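Local coordinates for putative glycosyltransferase (Mannosyltransferase) involved in glycosylating the PBCV-1 major capsid protein (PDB 2P6W) that probably transfers a sugar from a nucleotide-sugar donor in a manganese-dependent reaction, as the N-terminal domain of a viral enzyme thought to glycosylate the major capsid protein, at residues Glu49-Trp61 with Trp139-Glu153. Sequence-based numbering, arbitrary orientation.
Sequences ETEEHALHFRRSW and WSLRNEAPWNTFPYE
Helix 52-57 and the start of helix 59-69 pack against the end of helix 132-140, the loop after it and the first residue of helix 153-164, with backbones closest where Phe57 CA lies 5.2 Å from Glu153 CA. The flat, apolar Phe57 ring slots between the two ends of this connection: Arg142 CA sits over the centre of one face, 3.7 Å from the centroid, Glu153 N over the other toward its rim, and Trp147 O at the edge. Arginine suits position 142 because its planar, many-donor group grips Glu49 side-on, NE to OE1 (3.1 Å) and NH2 to OE2 (2.9 Å), and bonds Trp139 O through NH1 while lying over the Trp139 indole. Trp61 CB covers the opposite indole face. In this GT-A-type domain the contact reaches the donor site: Glu153 fits as a knob among His56, Phe57, Arg59 and Ser60, its carboxylate held by Thr122 and Lys125. Arg59, which binds UDP-glucose in the sugar-nucleotide complex, pairs through NH1 with the manganese ligand Asp80 and, at a long 4.0 Å, with Glu153 OE1. Tyr152 offers both a packing ring, with His53 CA over one face, and a hydroxyl, whose OH donates a very short bond (2.5 Å) to Glu52 OE2 at the ring edge.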
# COMPACT_ATOMS: atom_id res chain seq x y z
N GLU A 49 -14.19 13.10 -4.14
CA GLU A 49 -14.49 12.37 -5.37
C GLU A 49 -14.74 10.91 -4.99
O GLU A 49 -13.82 10.21 -4.60
CB GLU A 49 -13.34 12.49 -6.37
CG GLU A 49 -13.09 13.91 -6.82
CD GLU A 49 -11.88 14.07 -7.72
OE1 GLU A 49 -11.77 13.34 -8.72
OE2 GLU A 49 -11.05 14.96 -7.42
N THR A 50 -15.99 10.48 -5.11
CA THR A 50 -16.41 9.20 -4.55
C THR A 50 -16.63 8.06 -5.56
O THR A 50 -17.01 6.96 -5.16
CB THR A 50 -17.70 9.34 -3.72
OG1 THR A 50 -18.68 10.03 -4.51
CG2 THR A 50 -17.44 10.11 -2.43
N GLU A 51 -16.40 8.33 -6.84
CA GLU A 51 -16.46 7.27 -7.86
C GLU A 51 -15.33 6.25 -7.67
O GLU A 51 -14.25 6.58 -7.15
CB GLU A 51 -16.41 7.85 -9.28
CG GLU A 51 -17.67 8.60 -9.71
CD GLU A 51 -17.51 9.21 -11.09
OE1 GLU A 51 -17.73 8.50 -12.09
OE2 GLU A 51 -17.17 10.42 -11.18
N GLU A 52 -15.58 5.01 -8.09
CA GLU A 52 -14.63 3.91 -7.90
C GLU A 52 -13.20 4.26 -8.34
O GLU A 52 -12.25 4.04 -7.59
CB GLU A 52 -15.12 2.65 -8.63
CG GLU A 52 -14.19 1.44 -8.47
CD GLU A 52 -14.74 0.20 -9.16
OE1 GLU A 52 -15.70 -0.39 -8.61
OE2 GLU A 52 -14.23 -0.17 -10.24
N HIS A 53 -13.05 4.82 -9.54
CA HIS A 53 -11.70 5.16 -10.03
C HIS A 53 -11.01 6.16 -9.10
O HIS A 53 -9.83 5.99 -8.75
CB HIS A 53 -11.73 5.69 -11.47
CG HIS A 53 -12.30 7.06 -11.61
ND1 HIS A 53 -13.64 7.33 -11.48
CD2 HIS A 53 -11.70 8.25 -11.87
CE1 HIS A 53 -13.85 8.62 -11.65
NE2 HIS A 53 -12.69 9.21 -11.89
N ALA A 54 -11.75 7.19 -8.69
CA ALA A 54 -11.19 8.26 -7.89
C ALA A 54 -10.80 7.75 -6.50
O ALA A 54 -9.78 8.17 -5.93
CB ALA A 54 -12.18 9.44 -7.80
N LEU A 55 -11.59 6.82 -5.98
CA LEU A 55 -11.28 6.18 -4.70
C LEU A 55 -9.97 5.43 -4.75
O LEU A 55 -9.15 5.54 -3.83
CB LEU A 55 -12.43 5.26 -4.25
CG LEU A 55 -13.73 5.96 -3.84
CD1 LEU A 55 -14.82 4.93 -3.57
CD2 LEU A 55 -13.56 6.91 -2.65
N HIS A 56 -9.75 4.69 -5.83
CA HIS A 56 -8.51 3.93 -5.96
C HIS A 56 -7.30 4.88 -6.05
O HIS A 56 -6.26 4.64 -5.43
CB HIS A 56 -8.56 3.01 -7.16
CG HIS A 56 -7.43 2.04 -7.20
ND1 HIS A 56 -6.18 2.37 -7.69
CD2 HIS A 56 -7.34 0.77 -6.75
CE1 HIS A 56 -5.38 1.32 -7.57
NE2 HIS A 56 -6.06 0.33 -7.00
N PHE A 57 -7.45 5.97 -6.81
CA PHE A 57 -6.36 6.91 -7.01
C PHE A 57 -6.02 7.71 -5.76
O PHE A 57 -4.95 8.31 -5.69
CB PHE A 57 -6.69 7.90 -8.13
CG PHE A 57 -6.30 7.42 -9.50
CD1 PHE A 57 -5.00 7.67 -9.98
CD2 PHE A 57 -7.22 6.77 -10.33
CE1 PHE A 57 -4.63 7.25 -11.26
CE2 PHE A 57 -6.85 6.34 -11.62
CZ PHE A 57 -5.54 6.60 -12.07
N ARG A 58 -6.94 7.73 -4.79
CA ARG A 58 -6.76 8.60 -3.62
C ARG A 58 -5.43 8.39 -2.88
O ARG A 58 -4.91 9.35 -2.29
CB ARG A 58 -7.95 8.52 -2.66
CG ARG A 58 -8.01 9.73 -1.74
CD ARG A 58 -9.33 9.87 -1.03
NE ARG A 58 -9.51 11.24 -0.53
CZ ARG A 58 -9.72 11.56 0.74
NH1 ARG A 58 -9.81 10.63 1.67
NH2 ARG A 58 -9.87 12.84 1.08
N ARG A 59 -4.88 7.18 -2.90
CA ARG A 59 -3.57 6.92 -2.28
C ARG A 59 -2.47 7.88 -2.77
O ARG A 59 -1.57 8.25 -2.01
CB ARG A 59 -3.15 5.48 -2.53
CG ARG A 59 -2.93 5.16 -3.97
CD ARG A 59 -2.88 3.63 -4.17
NE ARG A 59 -4.24 3.11 -4.09
CZ ARG A 59 -4.55 1.83 -3.92
NH1 ARG A 59 -3.58 0.93 -3.81
NH2 ARG A 59 -5.82 1.46 -3.85
N SER A 60 -2.55 8.30 -4.03
CA SER A 60 -1.54 9.19 -4.61
C SER A 60 -1.76 10.66 -4.22
O SER A 60 -0.90 11.52 -4.47
CB SER A 60 -1.48 9.03 -6.13
OG SER A 60 -1.10 7.71 -6.47
N TRP A 61 -2.93 10.93 -3.64
CA TRP A 61 -3.20 12.22 -3.01
C TRP A 61 -2.79 12.17 -1.53
O TRP A 61 -2.17 13.11 -1.02
CB TRP A 61 -4.68 12.57 -3.17
CG TRP A 61 -5.09 13.89 -2.56
CD1 TRP A 61 -5.03 15.11 -3.14
CD2 TRP A 61 -5.66 14.09 -1.26
NE1 TRP A 61 -5.50 16.08 -2.28
CE2 TRP A 61 -5.88 15.47 -1.11
CE3 TRP A 61 -5.95 13.23 -0.18
CZ2 TRP A 61 -6.42 16.02 0.06
CZ3 TRP A 61 -6.49 13.78 0.98
CH2 TRP A 61 -6.71 15.17 1.08
N TRP A 139 -1.78 11.05 -9.45
CA TRP A 139 -3.06 11.61 -9.02
C TRP A 139 -3.73 12.44 -10.13
O TRP A 139 -4.94 12.32 -10.33
CB TRP A 139 -2.86 12.44 -7.75
CG TRP A 139 -4.07 13.17 -7.26
CD1 TRP A 139 -4.22 14.53 -7.16
CD2 TRP A 139 -5.31 12.60 -6.78
NE1 TRP A 139 -5.46 14.84 -6.66
CE2 TRP A 139 -6.15 13.68 -6.42
CE3 TRP A 139 -5.79 11.29 -6.65
CZ2 TRP A 139 -7.45 13.49 -5.92
CZ3 TRP A 139 -7.08 11.09 -6.14
CH2 TRP A 139 -7.90 12.19 -5.79
N SER A 140 -2.95 13.25 -10.84
CA SER A 140 -3.48 14.14 -11.89
C SER A 140 -4.10 13.37 -13.05
O SER A 140 -4.90 13.94 -13.80
CB SER A 140 -2.39 15.07 -12.43
OG SER A 140 -1.53 14.40 -13.34
N LEU A 141 -3.72 12.10 -13.20
CA LEU A 141 -4.17 11.30 -14.35
C LEU A 141 -5.49 10.60 -14.06
O LEU A 141 -6.01 9.89 -14.92
CB LEU A 141 -3.10 10.27 -14.75
CG LEU A 141 -1.85 10.86 -15.39
CD1 LEU A 141 -0.80 9.80 -15.48
CD2 LEU A 141 -2.14 11.44 -16.77
N ARG A 142 -6.03 10.80 -12.86
CA ARG A 142 -7.21 10.02 -12.42
C ARG A 142 -8.42 10.15 -13.30
O ARG A 142 -9.26 9.24 -13.32
CB ARG A 142 -7.59 10.36 -10.98
CG ARG A 142 -8.10 11.78 -10.79
CD ARG A 142 -8.18 12.11 -9.32
NE ARG A 142 -8.73 13.44 -9.05
CZ ARG A 142 -8.05 14.58 -9.14
NH1 ARG A 142 -6.77 14.58 -9.53
NH2 ARG A 142 -8.65 15.73 -8.85
N ASN A 143 -8.54 11.28 -13.98
CA ASN A 143 -9.73 11.52 -14.79
C ASN A 143 -9.46 11.56 -16.29
O ASN A 143 -10.23 12.16 -17.06
CB ASN A 143 -10.46 12.78 -14.33
CG ASN A 143 -11.24 12.58 -13.03
OD1 ASN A 143 -11.06 13.33 -12.07
ND2 ASN A 143 -12.12 11.59 -13.01
N GLU A 144 -8.38 10.92 -16.70
CA GLU A 144 -7.98 10.86 -18.10
C GLU A 144 -7.89 9.40 -18.54
O GLU A 144 -7.25 8.59 -17.88
CB GLU A 144 -6.61 11.56 -18.22
CG GLU A 144 -5.98 11.59 -19.58
CD GLU A 144 -4.71 12.43 -19.60
OE1 GLU A 144 -4.59 13.37 -18.77
OE2 GLU A 144 -3.83 12.16 -20.45
N ALA A 145 -8.57 9.05 -19.64
CA ALA A 145 -8.44 7.72 -20.24
C ALA A 145 -7.00 7.58 -20.75
O ALA A 145 -6.45 8.55 -21.27
CB ALA A 145 -9.41 7.55 -21.39
N PRO A 146 -6.41 6.37 -20.65
CA PRO A 146 -6.98 5.13 -20.14
C PRO A 146 -6.75 4.92 -18.64
O PRO A 146 -7.11 3.87 -18.11
CB PRO A 146 -6.17 4.07 -20.88
CG PRO A 146 -4.80 4.70 -21.00
CD PRO A 146 -5.03 6.17 -21.16
N TRP A 147 -6.15 5.91 -17.98
CA TRP A 147 -5.76 5.74 -16.57
C TRP A 147 -6.97 5.69 -15.64
O TRP A 147 -6.89 5.10 -14.56
CB TRP A 147 -4.74 6.82 -16.17
CG TRP A 147 -3.75 6.96 -17.26
CD1 TRP A 147 -3.52 8.06 -18.05
CD2 TRP A 147 -2.91 5.93 -17.75
NE1 TRP A 147 -2.57 7.77 -18.99
CE2 TRP A 147 -2.17 6.46 -18.83
CE3 TRP A 147 -2.69 4.59 -17.38
CZ2 TRP A 147 -1.23 5.70 -19.54
CZ3 TRP A 147 -1.76 3.85 -18.08
CH2 TRP A 147 -1.04 4.41 -19.15
N ASN A 148 -8.08 6.29 -16.08
CA ASN A 148 -9.33 6.27 -15.32
C ASN A 148 -10.12 4.96 -15.46
O ASN A 148 -11.28 4.88 -15.02
CB ASN A 148 -10.21 7.49 -15.63
CG ASN A 148 -10.73 7.52 -17.06
OD1 ASN A 148 -10.42 6.65 -17.88
ND2 ASN A 148 -11.52 8.56 -17.37
N THR A 149 -9.50 3.95 -16.08
CA THR A 149 -10.11 2.64 -16.20
C THR A 149 -9.39 1.63 -15.30
O THR A 149 -8.19 1.78 -15.00
CB THR A 149 -10.17 2.11 -17.66
OG1 THR A 149 -8.84 1.81 -18.15
CG2 THR A 149 -10.83 3.13 -18.58
N PHE A 150 -10.13 0.62 -14.85
CA PHE A 150 -9.58 -0.41 -13.99
C PHE A 150 -8.31 -1.04 -14.58
O PHE A 150 -8.27 -1.32 -15.80
CB PHE A 150 -10.66 -1.49 -13.80
CG PHE A 150 -10.26 -2.61 -12.91
CD1 PHE A 150 -10.50 -2.55 -11.54
CD2 PHE A 150 -9.66 -3.75 -13.43
CE1 PHE A 150 -10.14 -3.60 -10.70
CE2 PHE A 150 -9.30 -4.81 -12.60
CZ PHE A 150 -9.53 -4.74 -11.24
N PRO A 151 -7.30 -1.35 -13.73
CA PRO A 151 -7.18 -1.12 -12.28
C PRO A 151 -6.63 0.23 -11.78
O PRO A 151 -6.05 0.29 -10.70
CB PRO A 151 -6.23 -2.26 -11.84
CG PRO A 151 -5.34 -2.45 -13.01
CD PRO A 151 -6.18 -2.17 -14.25
N TYR A 152 -6.82 1.30 -12.55
CA TYR A 152 -6.69 2.67 -12.01
C TYR A 152 -5.24 3.03 -11.65
O TYR A 152 -4.39 3.00 -12.54
CB TYR A 152 -7.64 2.89 -10.82
CG TYR A 152 -9.04 2.42 -11.10
CD1 TYR A 152 -9.76 2.92 -12.17
CD2 TYR A 152 -9.66 1.46 -10.29
CE1 TYR A 152 -11.05 2.51 -12.43
CE2 TYR A 152 -10.96 1.03 -10.54
CZ TYR A 152 -11.65 1.56 -11.61
OH TYR A 152 -12.93 1.14 -11.88
N GLU A 153 -4.95 3.41 -10.41
CA GLU A 153 -3.57 3.79 -10.04
C GLU A 153 -2.61 2.64 -10.29
O GLU A 153 -1.43 2.84 -10.58
CB GLU A 153 -3.49 4.26 -8.57
CG GLU A 153 -2.08 4.36 -7.98
CD GLU A 153 -1.59 3.05 -7.36
OE1 GLU A 153 -2.34 2.04 -7.41
OE2 GLU A 153 -0.46 3.03 -6.81